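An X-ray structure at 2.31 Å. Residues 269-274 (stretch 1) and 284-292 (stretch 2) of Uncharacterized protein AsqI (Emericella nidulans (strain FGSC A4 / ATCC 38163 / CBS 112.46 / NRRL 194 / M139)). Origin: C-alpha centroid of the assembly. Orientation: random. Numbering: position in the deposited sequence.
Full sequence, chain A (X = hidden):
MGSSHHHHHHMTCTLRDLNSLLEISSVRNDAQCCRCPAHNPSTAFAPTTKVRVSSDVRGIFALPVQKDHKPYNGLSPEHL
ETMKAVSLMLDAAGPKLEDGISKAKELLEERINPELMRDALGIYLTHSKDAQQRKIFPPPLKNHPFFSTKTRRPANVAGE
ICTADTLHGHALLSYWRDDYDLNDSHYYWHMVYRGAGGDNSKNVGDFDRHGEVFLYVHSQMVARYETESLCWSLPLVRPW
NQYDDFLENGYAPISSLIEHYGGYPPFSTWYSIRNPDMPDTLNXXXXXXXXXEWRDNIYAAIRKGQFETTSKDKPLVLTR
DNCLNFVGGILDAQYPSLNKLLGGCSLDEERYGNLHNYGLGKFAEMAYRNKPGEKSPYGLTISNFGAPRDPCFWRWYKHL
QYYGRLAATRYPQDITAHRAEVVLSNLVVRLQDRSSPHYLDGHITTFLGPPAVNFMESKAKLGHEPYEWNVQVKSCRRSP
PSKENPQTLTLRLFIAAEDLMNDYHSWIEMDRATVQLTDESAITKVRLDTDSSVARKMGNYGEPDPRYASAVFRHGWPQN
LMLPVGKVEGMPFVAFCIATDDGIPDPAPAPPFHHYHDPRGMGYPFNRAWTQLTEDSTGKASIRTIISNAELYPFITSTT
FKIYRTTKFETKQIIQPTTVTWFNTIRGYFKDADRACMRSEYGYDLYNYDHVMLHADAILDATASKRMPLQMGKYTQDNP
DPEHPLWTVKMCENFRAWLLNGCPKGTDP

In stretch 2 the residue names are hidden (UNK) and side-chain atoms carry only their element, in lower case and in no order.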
# COMPACT_ATOMS: atom_id res chain seq x y z
N THR A 269 6.61 1.05 25.79
CA THR A 269 7.32 2.24 26.25
C THR A 269 8.38 1.86 27.27
O THR A 269 8.40 0.73 27.75
CB THR A 269 6.40 3.26 26.94
OG1 THR A 269 5.95 2.73 28.19
CG2 THR A 269 5.21 3.61 26.06
N TRP A 270 9.25 2.81 27.61
CA TRP A 270 10.06 2.66 28.82
C TRP A 270 9.14 2.53 30.02
O TRP A 270 7.99 3.02 29.99
CB TRP A 270 11.00 3.84 29.02
CG TRP A 270 12.24 3.84 28.15
CD1 TRP A 270 12.54 2.97 27.15
CD2 TRP A 270 13.34 4.75 28.24
NE1 TRP A 270 13.77 3.28 26.61
CE2 TRP A 270 14.27 4.37 27.26
CE3 TRP A 270 13.62 5.85 29.05
CZ2 TRP A 270 15.48 5.06 27.07
CZ3 TRP A 270 14.81 6.54 28.87
CH2 TRP A 270 15.73 6.14 27.88
N TYR A 271 9.61 1.87 31.07
CA TYR A 271 8.91 1.95 32.33
C TYR A 271 9.30 3.25 32.97
O TYR A 271 10.50 3.59 33.01
CB TYR A 271 9.25 0.78 33.24
CG TYR A 271 8.59 -0.50 32.81
CD1 TYR A 271 9.20 -1.34 31.89
CD2 TYR A 271 7.34 -0.87 33.31
CE1 TYR A 271 8.59 -2.52 31.48
CE2 TYR A 271 6.71 -2.04 32.91
CZ TYR A 271 7.34 -2.86 32.00
OH TYR A 271 6.73 -4.03 31.60
N SER A 272 8.30 3.99 33.45
CA SER A 272 8.51 5.22 34.22
C SER A 272 9.52 5.03 35.34
O SER A 272 10.48 5.79 35.45
CB SER A 272 7.20 5.73 34.81
OG SER A 272 6.50 6.50 33.86
N ILE A 273 9.28 4.02 36.17
CA ILE A 273 10.18 3.76 37.28
C ILE A 273 10.96 2.48 37.00
O ILE A 273 12.16 2.53 36.78
CB ILE A 273 9.43 3.69 38.63
CG1 ILE A 273 9.05 5.10 39.09
CG2 ILE A 273 10.32 3.11 39.72
CD1 ILE A 273 7.79 5.62 38.55
N ARG A 274 10.27 1.34 36.96
CA ARG A 274 10.97 0.08 36.73
C ARG A 274 10.00 -0.98 36.24
O ARG A 274 8.79 -0.79 36.34
CB ARG A 274 11.69 -0.39 38.01
CG ARG A 274 10.81 -1.22 38.95
CD ARG A 274 11.63 -2.10 39.89
NE ARG A 274 12.57 -2.97 39.18
CZ ARG A 274 13.88 -2.99 39.40
NH1 ARG A 274 14.43 -2.20 40.32
NH2 ARG A 274 14.66 -3.80 38.70
N UNK A 284 19.06 -2.40 38.00
CA UNK A 284 18.95 -1.36 39.02
C UNK A 284 17.85 -0.40 38.59
O UNK A 284 17.72 -0.10 37.41
c UNK A 284 20.29 -0.60 39.23
c UNK A 284 21.31 -1.50 39.89
c UNK A 284 20.07 0.68 40.07
N UNK A 285 17.02 0.04 39.54
CA UNK A 285 15.94 0.96 39.21
C UNK A 285 16.54 2.29 38.76
O UNK A 285 17.20 2.97 39.53
o UNK A 285 14.27 -0.04 40.70
c UNK A 285 14.99 1.17 40.43
c UNK A 285 13.98 2.29 40.15
N UNK A 286 16.32 2.64 37.49
CA UNK A 286 16.68 3.95 36.97
C UNK A 286 15.44 4.57 36.34
O UNK A 286 15.12 4.29 35.19
c UNK A 286 17.80 3.90 35.90
c UNK A 286 18.95 3.00 36.36
c UNK A 286 18.32 5.32 35.61
c UNK A 286 19.90 3.68 37.31
N UNK A 287 14.72 5.40 37.10
CA UNK A 287 13.47 5.92 36.53
C UNK A 287 13.72 6.81 35.31
O UNK A 287 14.78 7.42 35.20
c UNK A 287 14.98 5.88 38.47
c UNK A 287 13.95 6.95 38.67
c UNK A 287 12.85 6.72 37.70
N UNK A 288 12.76 6.83 34.40
CA UNK A 288 12.83 7.68 33.22
C UNK A 288 13.28 9.11 33.55
O UNK A 288 14.10 9.69 32.82
n UNK A 288 9.16 9.21 31.59
c UNK A 288 11.47 7.71 32.53
n UNK A 288 7.18 9.37 32.75
c UNK A 288 10.09 8.60 30.65
c UNK A 288 11.48 8.55 31.27
n UNK A 288 7.50 7.62 31.28
c UNK A 288 7.95 8.73 31.87
N UNK A 289 12.76 9.66 34.64
CA UNK A 289 13.06 11.05 35.02
C UNK A 289 14.55 11.28 35.28
O UNK A 289 15.09 12.35 35.00
c UNK A 289 12.24 11.44 36.25
N UNK A 290 15.21 10.25 35.80
CA UNK A 290 16.63 10.28 36.10
C UNK A 290 17.46 10.38 34.80
O UNK A 290 18.45 11.11 34.73
n UNK A 290 22.20 10.93 39.40
c UNK A 290 18.45 8.95 37.36
c UNK A 290 17.01 9.03 36.91
n UNK A 290 20.21 9.99 38.73
c UNK A 290 18.79 10.04 38.36
n UNK A 290 20.35 12.26 39.13
c UNK A 290 20.92 11.06 39.10
N UNK A 291 17.03 9.66 33.76
CA UNK A 291 17.72 9.72 32.47
C UNK A 291 17.49 11.08 31.81
O UNK A 291 18.43 11.68 31.27
c UNK A 291 16.46 6.34 32.26
c UNK A 291 17.68 7.20 32.01
c UNK A 291 17.24 8.59 31.55
c UNK A 291 18.57 6.55 31.00
N UNK A 292 16.26 11.57 31.89
CA UNK A 292 15.91 12.88 31.33
C UNK A 292 16.77 13.98 31.95
O UNK A 292 17.25 14.88 31.25
c UNK A 292 12.03 12.45 31.13
c UNK A 292 14.42 13.17 31.55
o UNK A 292 11.67 12.97 32.21
c UNK A 292 13.49 12.12 30.95
o UNK A 292 11.22 12.17 30.21
O HOH W 1 10.30 8.61 35.95

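Position 284 carries three side-chain carbons, one bonded to CA and bearing the other two. This fork at the first carbon, without a heteroatom, identifies Val 284. Its CA-to-CB bond points away from stretch 1, and its carbonyl carbon C, 4.2 Å from Arg 274 NH1, makes the nearest contact.

At position 285 the first side-chain carbon bears one carbon and one oxygen, the branched hydroxyl pattern of threonine. The terminal carbon lies 3.8 Å from Ile 273 CG2, whereas the oxygen is modelled 2.2 Å from Arg 274 NH1. The residue is Thr 285. The latter distance is too short for a hydrogen bond and is best read as a clash in the model, so the packing of its CG2 methyl against Ile 273 is the more reliable feature.

Four carbons make up the side chain at 286, forked at the first, with one arm two carbons long. That asymmetric fork defines Ile 286. Its CA-to-CB bond points away from stretch 1, and its side chain stays 5.9 Å or more from it; the closest approach is between backbone oxygens, Ile 286 O and Ile 273 O, at 3.8 Å.

Position 287 has three carbons that close a ring onto its own backbone nitrogen, which can only be proline. Its CA sits 3.2 Å from Ser 272 O, and its CB is 4.4 Å from Ile 273 CG1, a loose apolar contact. Pro 287 occupies the N-cap position, and its O accepts a hydrogen bond from the backbone N of position 290 at 2.9 Å.

At 288 three carbons lead to a nitrogen and then to a carbon carrying two further nitrogens, a guanidinium group. The chain passes the Trp 270 ring and ends beside Ser 272. This is Arg 288: its CG lies at the edge of the indole, 4.1 Å from Trp 270 CE3, while Ser 272 CA lies over one face of its guanidinium. Ser 272 OG is 3.0 Å from Arg 288 NH1.

A single side-chain carbon at 289, with no contact to stretch 1, marks Ala 289. Position 290 repeats the guanidinium pattern but lies beyond reach of stretch 1; it is Arg 290. At 291 four carbons fork at the second, and one branch tip approaches Trp 270 CZ3 to 3.8 Å, giving Leu 291 with CD1 at that tip. Three carbons at 292, the third bearing two oxygens, denote Glu 292, whose OE2 forms a long salt bridge with Arg 288 NE at 3.9 Å.

The contact is organised around the start of the helix. Arg 288 N donates to Ser 272 O at 2.7 Å, and a water donating to Ser 272 O at 2.9 Å accepts from Ala 289 N at 3.0 Å. One carbonyl thus engages two backbone amides of the first helical turn, directly and through water, while Trp 270 packs against Arg 288 and Leu 291.

Stretch 2 284-292: VTIPRARLE
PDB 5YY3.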